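Local structure of BSU-2 beta-lactamase (6W5E) at residues L32-S35 with K36-V39; G157-D160 with Q161-L164; I254-D257 with I258-Y262. The protein is a class D beta-lactamase, probably opening the beta-lactam ring of penicillin-type antibiotics by hydrolysis through a covalent acyl-enzyme, as its family does. All coordinates share one frame; numbering follows the deposited sequence.

Contact 1 (L32-S35 with K36-V39)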
ATOM      1  N   LEU A  32       5.365  12.251 -18.810  1.00 20.31           N
ATOM      2  CA  LEU A  32       4.467  13.063 -17.997  1.00 17.81           C
ATOM      3  C   LEU A  32       5.258  13.933 -17.032  1.00 17.48           C
ATOM      4  O   LEU A  32       6.018  13.429 -16.197  1.00 17.18           O
ATOM      5  CB  LEU A  32       3.499  12.181 -17.217  1.00 19.27           C
ATOM      6  CG  LEU A  32       2.675  12.930 -16.165  1.00 16.97           C
ATOM      7  CD1 LEU A  32       1.678  13.857 -16.836  1.00 16.31           C
ATOM      8  CD2 LEU A  32       1.952  11.952 -15.259  1.00 17.89           C
ATOM      9  N   ASN A  33       5.136  15.198 -17.227  1.00 16.06           N
ATOM     10  CA  ASN A  33       5.696  16.204 -16.280  0.64 15.97           C
ATOM     11  C   ASN A  33       4.609  16.500 -15.091  1.00 14.76           C
ATOM     12  O   ASN A  33       3.511  17.162 -15.248  1.00 15.07           O
ATOM     13  CB  ASN A  33       5.948  17.494 -17.047  0.64 17.47           C
ATOM     14  CG  ASN A  33       6.522  18.599 -16.198  0.64 16.77           C
ATOM     15  OD1 ASN A  33       6.462  18.575 -15.013  0.64 16.79           O
ATOM     16  ND2 ASN A  33       7.084  19.593 -16.849  0.64 19.05           N
ATOM     17  N   VAL A  34       4.947  16.018 -13.899  1.00 13.05           N
ATOM     18  CA  VAL A  34       3.957  16.061 -12.826  1.00 13.42           C
ATOM     19  C   VAL A  34       3.708  17.469 -12.317  1.00 14.53           C
ATOM     20  O   VAL A  34       2.693  17.711 -11.655  1.00 15.79           O
ATOM     21  CB  VAL A  34       4.277  15.081 -11.680  1.00 13.73           C
ATOM     22  CG1 VAL A  34       4.444  13.679 -12.223  1.00 15.23           C
ATOM     23  CG2 VAL A  34       5.505  15.542 -10.896  1.00 14.70           C
ATOM     24  N   SER A  35       4.596  18.411 -12.614  1.00 14.24           N
ATOM     25  CA  SER A  35       4.388  19.784 -12.179  1.00 19.79           C
ATOM     26  C   SER A  35       3.298  20.487 -12.972  1.00 23.28           C
ATOM     27  O   SER A  35       2.928  21.610 -12.619  1.00 29.71           O
ATOM     28  CB  SER A  35       5.702  20.562 -12.254  1.00 22.51           C
ATOM     29  OG  SER A  35       6.020  20.855 -13.598  1.00 25.49           O
ATOM     30  N   LYS A  36       2.761  19.852 -14.011  1.00 18.74           N
ATOM     31  CA  LYS A  36       1.746  20.463 -14.860  1.00 21.77           C
ATOM     32  C   LYS A  36       0.337  19.942 -14.602  1.00 21.51           C
ATOM     33  O   LYS A  36      -0.599  20.407 -15.258  1.00 23.32           O
ATOM     34  CB  LYS A  36       2.107  20.254 -16.333  1.00 25.35           C
ATOM     35  CG  LYS A  36       3.380  20.959 -16.763  1.00 30.57           C
ATOM     36  CD  LYS A  36       3.144  21.820 -17.993  1.00 35.00           C
ATOM     37  CE  LYS A  36       4.434  22.482 -18.466  1.00 38.26           C
ATOM     38  NZ  LYS A  36       4.872  21.947 -19.791  1.00 39.11           N
ATOM     39  N   MET A  37       0.152  19.019 -13.661  1.00 18.28           N
ATOM     40  CA  MET A  37      -1.107  18.298 -13.521  1.00 15.83           C
ATOM     41  C   MET A  37      -2.129  19.068 -12.689  1.00 14.18           C
ATOM     42  O   MET A  37      -1.807  19.995 -11.945  1.00 17.27           O
ATOM     43  CB  MET A  37      -0.900  16.955 -12.828  1.00 18.03           C
ATOM     44  CG  MET A  37       0.160  16.078 -13.414  1.00 19.03           C
ATOM     45  SD  MET A  37       0.413  14.686 -12.296  1.00 17.26           S
ATOM     46  CE  MET A  37      -1.204  13.912 -12.288  1.00 16.57           C
ATOM     47  N   ASN A  38      -3.380  18.622 -12.788  1.00 13.11           N
ATOM     48  CA  ASN A  38      -4.446  19.055 -11.894  1.00 12.22           C
ATOM     49  C   ASN A  38      -5.400  17.887 -11.702  1.00 12.52           C
ATOM     50  O   ASN A  38      -5.771  17.230 -12.676  1.00 14.49           O
ATOM     51  CB  ASN A  38      -5.207  20.239 -12.495  1.00 13.08           C
ATOM     52  CG  ASN A  38      -6.172  20.853 -11.513  1.00 13.49           C
ATOM     53  OD1 ASN A  38      -7.267  20.334 -11.297  1.00 13.20           O
ATOM     54  ND2 ASN A  38      -5.772  21.975 -10.912  1.00 15.66           N
ATOM     55  N   VAL A  39      -5.794  17.627 -10.453  1.00 10.85           N
ATOM     56  CA  VAL A  39      -6.690  16.513 -10.145  1.00 12.49           C
ATOM     57  C   VAL A  39      -7.880  16.963  -9.297  1.00 11.91           C
ATOM     58  O   VAL A  39      -8.568  16.127  -8.703  1.00 12.30           O
ATOM     59  CB  VAL A  39      -5.947  15.320  -9.498  1.00 12.83           C
ATOM     60  CG1 VAL A  39      -4.810  14.844 -10.398  1.00 13.58           C
ATOM     61  CG2 VAL A  39      -5.431  15.689  -8.112  1.00 12.10           C
TER
HETATM   62  O   HOH W   1       0.557  21.273 -10.933  1.00 41.85           O
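Met37 folds back beside Val34, and the two side chains run next to each other in the same direction. The thioether sulphur does the touching: Met37 SD lies 3.9 Å from Val34 CB, with CG1 of the valine a little farther off. Met37 CG sits anti to its own carbonyl carbon (chi1 -52°), which carries the chain over the backbone of Val34 and brings CG to 3.5 Å from Val34 O. Leu32 joins more loosely, its CD2 4.3 Å from Met37 SD.

On the outer side Asn33 and Lys36 meet at a slant, the amide ND2 of Asn33 against CG of Lys36 at 3.9 Å. The amide is held from its other atom. Asn33 OD1 accepts from Ser35 N and, at 2.7 Å, from Ser35 OG, both approaching from one face of the amide plane; the first bond makes this an Asx turn, and the pair together fix the rotation of the amide. The backbone tightens the same bend: Lys36 N donates to Asn33 O at 3.1 Å from above the carbonyl plane, and a weak bond runs from Met37 N to Val34 O. A water bridges Ser35 O and Met37 O, donating to each.

This short 3-10 turn lies in the N-terminal loop ahead of strand 48-54. Leu32, Val34 and Met37 all rest on Leu52 of that strand, Val34 also reaches Gln59 and Phe61 of the edge strand 59-63, and Met37 packs on Ile258 of helix 248-261.

Contact 2 (G157-D160 with Q161-L164)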
ATOM      1  N   GLY A 157      -1.094  -0.706  20.026  1.00 14.65           N
ATOM      2  CA  GLY A 157      -2.410  -1.283  19.818  1.00 15.14           C
ATOM      3  C   GLY A 157      -2.440  -2.800  19.803  1.00 15.39           C
ATOM      4  O   GLY A 157      -3.533  -3.377  19.764  1.00 15.99           O
ATOM      5  N   GLY A 158      -1.289  -3.449  19.836  1.00 14.11           N
ATOM      6  CA  GLY A 158      -1.230  -4.895  19.893  1.00 13.44           C
ATOM      7  C   GLY A 158      -0.646  -5.466  18.612  1.00 12.79           C
ATOM      8  O   GLY A 158      -0.874  -4.953  17.510  1.00 13.13           O
ATOM      9  N   ILE A 159       0.100  -6.565  18.756  1.00 12.48           N
ATOM     10  CA  ILE A 159       0.913  -7.092  17.664  1.00 14.20           C
ATOM     11  C   ILE A 159       0.084  -7.429  16.426  1.00 13.58           C
ATOM     12  O   ILE A 159       0.590  -7.347  15.300  1.00 14.69           O
ATOM     13  CB  ILE A 159       1.763  -8.288  18.146  1.00 13.81           C
ATOM     14  CG1 ILE A 159       2.734  -8.744  17.058  1.00 14.32           C
ATOM     15  CG2 ILE A 159       0.866  -9.446  18.588  1.00 15.83           C
ATOM     16  CD1 ILE A 159       3.690  -7.674  16.574  1.00 15.84           C
ATOM     17  N   ASP A 160      -1.184  -7.818  16.599  1.00 13.38           N
ATOM     18  CA  ASP A 160      -2.039  -8.149  15.460  1.00 14.90           C
ATOM     19  C   ASP A 160      -3.192  -7.167  15.264  1.00 14.47           C
ATOM     20  O   ASP A 160      -4.147  -7.471  14.541  1.00 15.67           O
ATOM     21  CB  ASP A 160      -2.530  -9.599  15.507  1.00 17.64           C
ATOM     22  CG  ASP A 160      -3.230  -9.946  16.796  1.00 20.50           C
ATOM     23  OD1 ASP A 160      -3.646  -9.034  17.538  1.00 19.54           O
ATOM     24  OD2 ASP A 160      -3.349 -11.158  17.069  1.00 25.50           O
ATOM     25  N   GLN A 161      -3.115  -5.989  15.874  1.00 12.82           N
ATOM     26  CA  GLN A 161      -4.150  -4.972  15.719  1.00 12.42           C
ATOM     27  C   GLN A 161      -3.611  -3.602  15.325  1.00 12.80           C
ATOM     28  O   GLN A 161      -4.385  -2.776  14.830  1.00 13.13           O
ATOM     29  CB  GLN A 161      -4.956  -4.840  17.027  1.00 14.59           C
ATOM     30  CG  GLN A 161      -6.181  -3.920  16.975  1.00 16.90           C
ATOM     31  CD  GLN A 161      -7.243  -4.406  16.006  1.00 17.04           C
ATOM     32  OE1 GLN A 161      -7.543  -5.596  15.950  1.00 18.83           O
ATOM     33  NE2 GLN A 161      -7.821  -3.482  15.238  1.00 17.75           N
ATOM     34  N   PHE A 162      -2.312  -3.343  15.488  1.00 12.86           N
ATOM     35  CA  PHE A 162      -1.833  -1.959  15.536  1.00 11.81           C
ATOM     36  C   PHE A 162      -2.038  -1.179  14.248  1.00 11.73           C
ATOM     37  O   PHE A 162      -2.065   0.053  14.302  1.00 12.65           O
ATOM     38  CB  PHE A 162      -0.365  -1.885  15.964  1.00 11.36           C
ATOM     39  CG  PHE A 162       0.601  -2.551  15.008  1.00 13.00           C
ATOM     40  CD1 PHE A 162       1.047  -1.896  13.872  1.00 12.94           C
ATOM     41  CD2 PHE A 162       1.085  -3.826  15.264  1.00 13.02           C
ATOM     42  CE1 PHE A 162       1.934  -2.504  13.005  1.00 12.83           C
ATOM     43  CE2 PHE A 162       1.984  -4.438  14.402  1.00 13.14           C
ATOM     44  CZ  PHE A 162       2.407  -3.773  13.268  1.00 12.03           C
ATOM     45  N   TRP A 163      -2.161  -1.845  13.102  1.00 12.00           N
ATOM     46  CA  TRP A 163      -2.318  -1.139  11.831  1.00 12.62           C
ATOM     47  C   TRP A 163      -3.775  -0.946  11.434  1.00 11.70           C
ATOM     48  O   TRP A 163      -4.041  -0.359  10.372  1.00 12.64           O
ATOM     49  CB  TRP A 163      -1.563  -1.857  10.703  1.00 11.92           C
ATOM     50  CG  TRP A 163      -2.090  -3.222  10.349  1.00 12.17           C
ATOM     51  CD1 TRP A 163      -2.979  -3.530   9.355  1.00 13.98           C
ATOM     52  CD2 TRP A 163      -1.718  -4.465  10.949  1.00 13.06           C
ATOM     53  NE1 TRP A 163      -3.199  -4.881   9.316  1.00 12.74           N
ATOM     54  CE2 TRP A 163      -2.432  -5.484  10.281  1.00 13.68           C
ATOM     55  CE3 TRP A 163      -0.852  -4.816  11.986  1.00 13.30           C
ATOM     56  CZ2 TRP A 163      -2.309  -6.831  10.625  1.00 14.66           C
ATOM     57  CZ3 TRP A 163      -0.731  -6.155  12.325  1.00 14.01           C
ATOM     58  CH2 TRP A 163      -1.454  -7.144  11.646  1.00 13.13           C
ATOM     59  N   LEU A 164      -4.707  -1.418  12.258  1.00 11.60           N
ATOM     60  CA  LEU A 164      -6.133  -1.444  11.939  1.00 12.58           C
ATOM     61  C   LEU A 164      -6.862  -0.487  12.872  1.00 12.77           C
ATOM     62  O   LEU A 164      -7.251  -0.869  13.982  1.00 13.35           O
ATOM     63  CB  LEU A 164      -6.676  -2.860  12.093  1.00 14.29           C
ATOM     64  CG  LEU A 164      -6.010  -3.900  11.192  1.00 14.63           C
ATOM     65  CD1 LEU A 164      -6.290  -5.294  11.722  1.00 16.41           C
ATOM     66  CD2 LEU A 164      -6.510  -3.747   9.773  1.00 17.62           C
TER
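Phe162 curls back against the residues before it, and its side chain runs along the carbonyls of Gly158 and Ile159. Phe162 CB is 3.5 Å from Gly158 O. With CG wedged between its own backbone N and carbonyl carbon (chi1 63°), the ring is turned in against the bend, so that Gly158 O lies at the ring edge, 3.2 Å from Phe162 CD2. One atom on, Phe162 CE2 comes within 3.3 Å of Ile159 O, which approaches obliquely, and CD1 of Ile159 makes a looser apolar contact with CE2. Trp163 CE3 stands over the centre of one face of the Phe162 ring, 3.6 Å above the plane.

Ile159 O also meets the edge of the indole, 3.5 Å from Trp163 CZ3. This buried carbonyl has no hydrogen-bonding partner in the model; among its neighbours here are the indole edge and, obliquely, CE2 of Phe162. Gly158 O is better served: Gln161 N donates to it at 3.0 Å with a nearly straight N-H (166°), and Phe162 N adds a weak, bent bond. Gln161 then opens a type I beta turn that ends at Leu164, whose carbonyl takes a further bond from Gln161 NE2, in the carbonyl plane of Leu164, on a lone pair, though tilted 18° from the amide plane of Gln161.

Trp163 NE1 hydrogen-bonds OQ2 of the carboxylated lysine at position 79, the hallmark residue of class D active sites, and both aromatic rings meet Phe78 beside it. The loop joins helix 138-147 to helix 172-184 and lies against helix 126-136, where Trp163 and Leu164 pack on Gln130 and Asp160 OD2 forms a salt bridge with Arg134.

Contact 3 (I254-D257 with I258-Y262)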
ATOM      1  N   ILE A 254     -10.285   6.569  -7.962  1.00 12.76           N
ATOM      2  CA  ILE A 254      -9.740   7.902  -8.209  1.00 12.61           C
ATOM      3  C   ILE A 254      -8.356   7.792  -8.833  1.00 12.05           C
ATOM      4  O   ILE A 254      -8.039   8.469  -9.820  1.00 12.86           O
ATOM      5  CB  ILE A 254      -9.707   8.716  -6.901  1.00 12.72           C
ATOM      6  CG1 ILE A 254     -11.111   9.212  -6.530  1.00 14.70           C
ATOM      7  CG2 ILE A 254      -8.725   9.876  -7.024  1.00 13.85           C
ATOM      8  CD1 ILE A 254     -11.183   9.807  -5.152  1.00 16.55           C
ATOM      9  N   THR A 255      -7.511   6.934  -8.261  1.00 12.30           N
ATOM     10  CA  THR A 255      -6.148   6.787  -8.756  1.00 11.04           C
ATOM     11  C   THR A 255      -6.152   6.325 -10.202  1.00 11.35           C
ATOM     12  O   THR A 255      -5.443   6.878 -11.048  1.00 11.97           O
ATOM     13  CB  THR A 255      -5.392   5.774  -7.899  1.00 11.45           C
ATOM     14  OG1 THR A 255      -5.444   6.156  -6.518  1.00 12.05           O
ATOM     15  CG2 THR A 255      -3.942   5.691  -8.339  1.00 11.82           C
ATOM     16  N   VAL A 256      -6.937   5.290 -10.500  1.00 11.74           N
ATOM     17  CA  VAL A 256      -6.995   4.772 -11.865  1.00 12.72           C
ATOM     18  C   VAL A 256      -7.479   5.846 -12.833  1.00 13.08           C
ATOM     19  O   VAL A 256      -6.932   5.991 -13.933  1.00 14.52           O
ATOM     20  CB  VAL A 256      -7.841   3.487 -11.911  1.00 14.28           C
ATOM     21  CG1 VAL A 256      -8.146   3.098 -13.344  1.00 16.06           C
ATOM     22  CG2 VAL A 256      -7.098   2.357 -11.183  1.00 14.47           C
ATOM     23  N   ASP A 257      -8.499   6.622 -12.437  1.00 13.17           N
ATOM     24  CA  ASP A 257      -8.961   7.700 -13.304  0.63 13.44           C
ATOM     25  C   ASP A 257      -7.840   8.689 -13.606  1.00 12.23           C
ATOM     26  O   ASP A 257      -7.671   9.093 -14.762  1.00 12.72           O
ATOM     27  CB  ASP A 257     -10.187   8.391 -12.710  0.63 14.97           C
ATOM     28  CG  ASP A 257     -11.108   8.954 -13.779  0.63 18.08           C
ATOM     29  OD1 ASP A 257     -11.596   8.176 -14.626  0.63 23.08           O
ATOM     30  OD2 ASP A 257     -11.350  10.176 -13.772  0.63 21.34           O
ATOM     31  N   ILE A 258      -7.055   9.078 -12.596  1.00 11.32           N
ATOM     32  CA  ILE A 258      -5.958  10.017 -12.809  1.00 11.21           C
ATOM     33  C   ILE A 258      -4.905   9.411 -13.722  1.00 11.93           C
ATOM     34  O   ILE A 258      -4.424  10.061 -14.657  1.00 12.05           O
ATOM     35  CB  ILE A 258      -5.354  10.454 -11.461  1.00 12.21           C
ATOM     36  CG1 ILE A 258      -6.382  11.245 -10.641  1.00 11.61           C
ATOM     37  CG2 ILE A 258      -4.083  11.264 -11.688  1.00 12.18           C
ATOM     38  CD1 ILE A 258      -5.987  11.427  -9.193  1.00 12.56           C
ATOM     39  N   LEU A 259      -4.525   8.157 -13.460  1.00 11.27           N
ATOM     40  CA  LEU A 259      -3.464   7.539 -14.250  1.00 10.78           C
ATOM     41  C   LEU A 259      -3.882   7.346 -15.702  1.00 12.72           C
ATOM     42  O   LEU A 259      -3.033   7.391 -16.598  1.00 13.09           O
ATOM     43  CB  LEU A 259      -3.026   6.214 -13.624  1.00 11.89           C
ATOM     44  CG  LEU A 259      -2.418   6.289 -12.222  1.00 13.17           C
ATOM     45  CD1 LEU A 259      -2.068   4.890 -11.721  1.00 15.38           C
ATOM     46  CD2 LEU A 259      -1.198   7.211 -12.156  1.00 16.46           C
ATOM     47  N   LYS A 260      -5.179   7.141 -15.950  1.00 12.75           N
ATOM     48  CA  LYS A 260      -5.685   7.085 -17.319  1.00 13.55           C
ATOM     49  C   LYS A 260      -5.703   8.470 -17.961  1.00 12.54           C
ATOM     50  O   LYS A 260      -5.250   8.641 -19.097  1.00 14.73           O
ATOM     51  CB  LYS A 260      -7.083   6.470 -17.331  1.00 15.22           C
ATOM     52  CG  LYS A 260      -7.099   4.960 -17.134  1.00 17.02           C
ATOM     53  CD  LYS A 260      -8.524   4.425 -17.118  1.00 20.15           C
ATOM     54  CE  LYS A 260      -8.528   2.914 -17.174  1.00 25.12           C
ATOM     55  NZ  LYS A 260      -9.903   2.354 -17.082  1.00 28.25           N
ATOM     56  N   LYS A 261      -6.214   9.476 -17.237  1.00 13.52           N
ATOM     57  CA  LYS A 261      -6.281  10.832 -17.773  1.00 15.60           C
ATOM     58  C   LYS A 261      -4.910  11.355 -18.160  1.00 14.94           C
ATOM     59  O   LYS A 261      -4.796  12.152 -19.094  1.00 15.32           O
ATOM     60  CB  LYS A 261      -6.850  11.772 -16.716  1.00 18.50           C
ATOM     61  CG  LYS A 261      -8.341  11.807 -16.575  1.00 21.59           C
ATOM     62  CD  LYS A 261      -8.670  12.807 -15.479  1.00 22.49           C
ATOM     63  CE  LYS A 261     -10.132  13.130 -15.422  1.00 23.67           C
ATOM     64  NZ  LYS A 261     -10.363  13.999 -14.251  1.00 19.66           N
ATOM     65  N   TYR A 262      -3.867  10.960 -17.433  1.00 12.61           N
ATOM     66  CA  TYR A 262      -2.524  11.476 -17.657  1.00 13.52           C
ATOM     67  C   TYR A 262      -1.642  10.503 -18.423  1.00 15.18           C
ATOM     68  O   TYR A 262      -0.420  10.678 -18.464  1.00 16.73           O
ATOM     69  CB  TYR A 262      -1.901  11.967 -16.345  1.00 13.01           C
ATOM     70  CG  TYR A 262      -2.506  13.297 -15.964  1.00 12.85           C
ATOM     71  CD1 TYR A 262      -1.992  14.475 -16.479  1.00 13.20           C
ATOM     72  CD2 TYR A 262      -3.638  13.367 -15.154  1.00 12.92           C
ATOM     73  CE1 TYR A 262      -2.564  15.700 -16.184  1.00 11.46           C
ATOM     74  CE2 TYR A 262      -4.226  14.592 -14.849  1.00 12.66           C
ATOM     75  CZ  TYR A 262      -3.675  15.752 -15.365  1.00 11.91           C
ATOM     76  OH  TYR A 262      -4.244  16.971 -15.068  1.00 12.94           O
TER
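Ile254 and Ile258 stand one turn apart on the C-terminal helix 248-261, which packs on the central antiparallel sheet of the penicillin-recognising fold. The backbone ladder comes first. Four successive i to i+4 bonds cross from 254-257 to 258-261, and they are closely alike: Lys261 N to Asp257 O, for instance, is 2.9 Å with an N-H angle of 164°. Leu259 N lies nearly on the line of the Thr255 C=O bond, while the other three donors sit about 20° out of their carbonyl planes.

Apolar contacts follow the same spacing, with the partners lying side by side and pointing the same way. Ile254 CG2 meets Ile258 CD1 at 3.8 Å, and Thr255 CG2 touches Leu259 CD1 at 3.9 Å. The methyl of Thr255 is anti to the backbone N (its OG1 chi1 is -55°), and this leaves the hydroxyl directed elsewhere, to Thr242 OG1 and Ala251 O. Thr255 and Leu259 both press on Phe240 of strand 236-244, and Ile254 reaches Val244 of the same strand. Toward solvent, Val256 CG1 lies alongside the extended chain of Lys260, 3.9 Å from its CE.

Charged groups take the remaining side. Asp257 and Lys261 slant past each other, and in the conformer described, one of two for the aspartate, Asp257 OD2 and Lys261 NZ form a long salt bridge, 4.0 Å. The strongest partner of Lys261 NZ is Glu42, and it also forms a salt bridge with Asp41; since Glu42 also lies close to Asp257, the lysine probably offsets the gathered negative charge.

Tyr262 leaves helical geometry, yet its N still donates to Ile258 O at 3.0 Å, an oxygen that also lies in the plane of the tyrosine ring, at its edge.

From the N terminus the chain meets contact 1 first, a tight turn in the loop before strand 48-54. Contact 2 follows far along, in the loop between helices 138-147 and 172-184, and contact 3 comes last, on the C-terminal helix. Each closes a bend or helical turn of its own; the three run in series, without nesting or crossing. Contacts 1 and 3 touch: Tyr262 OH lies 2.8 Å from Asn38 O, a probable hydrogen bond, and Val39 packs on Ile258, tying the two ends of the chain together beside the sheet. Contact 2 stands across the molecule's centre, its centre about 37 Å from that of contact 1, by the carboxylated lysine.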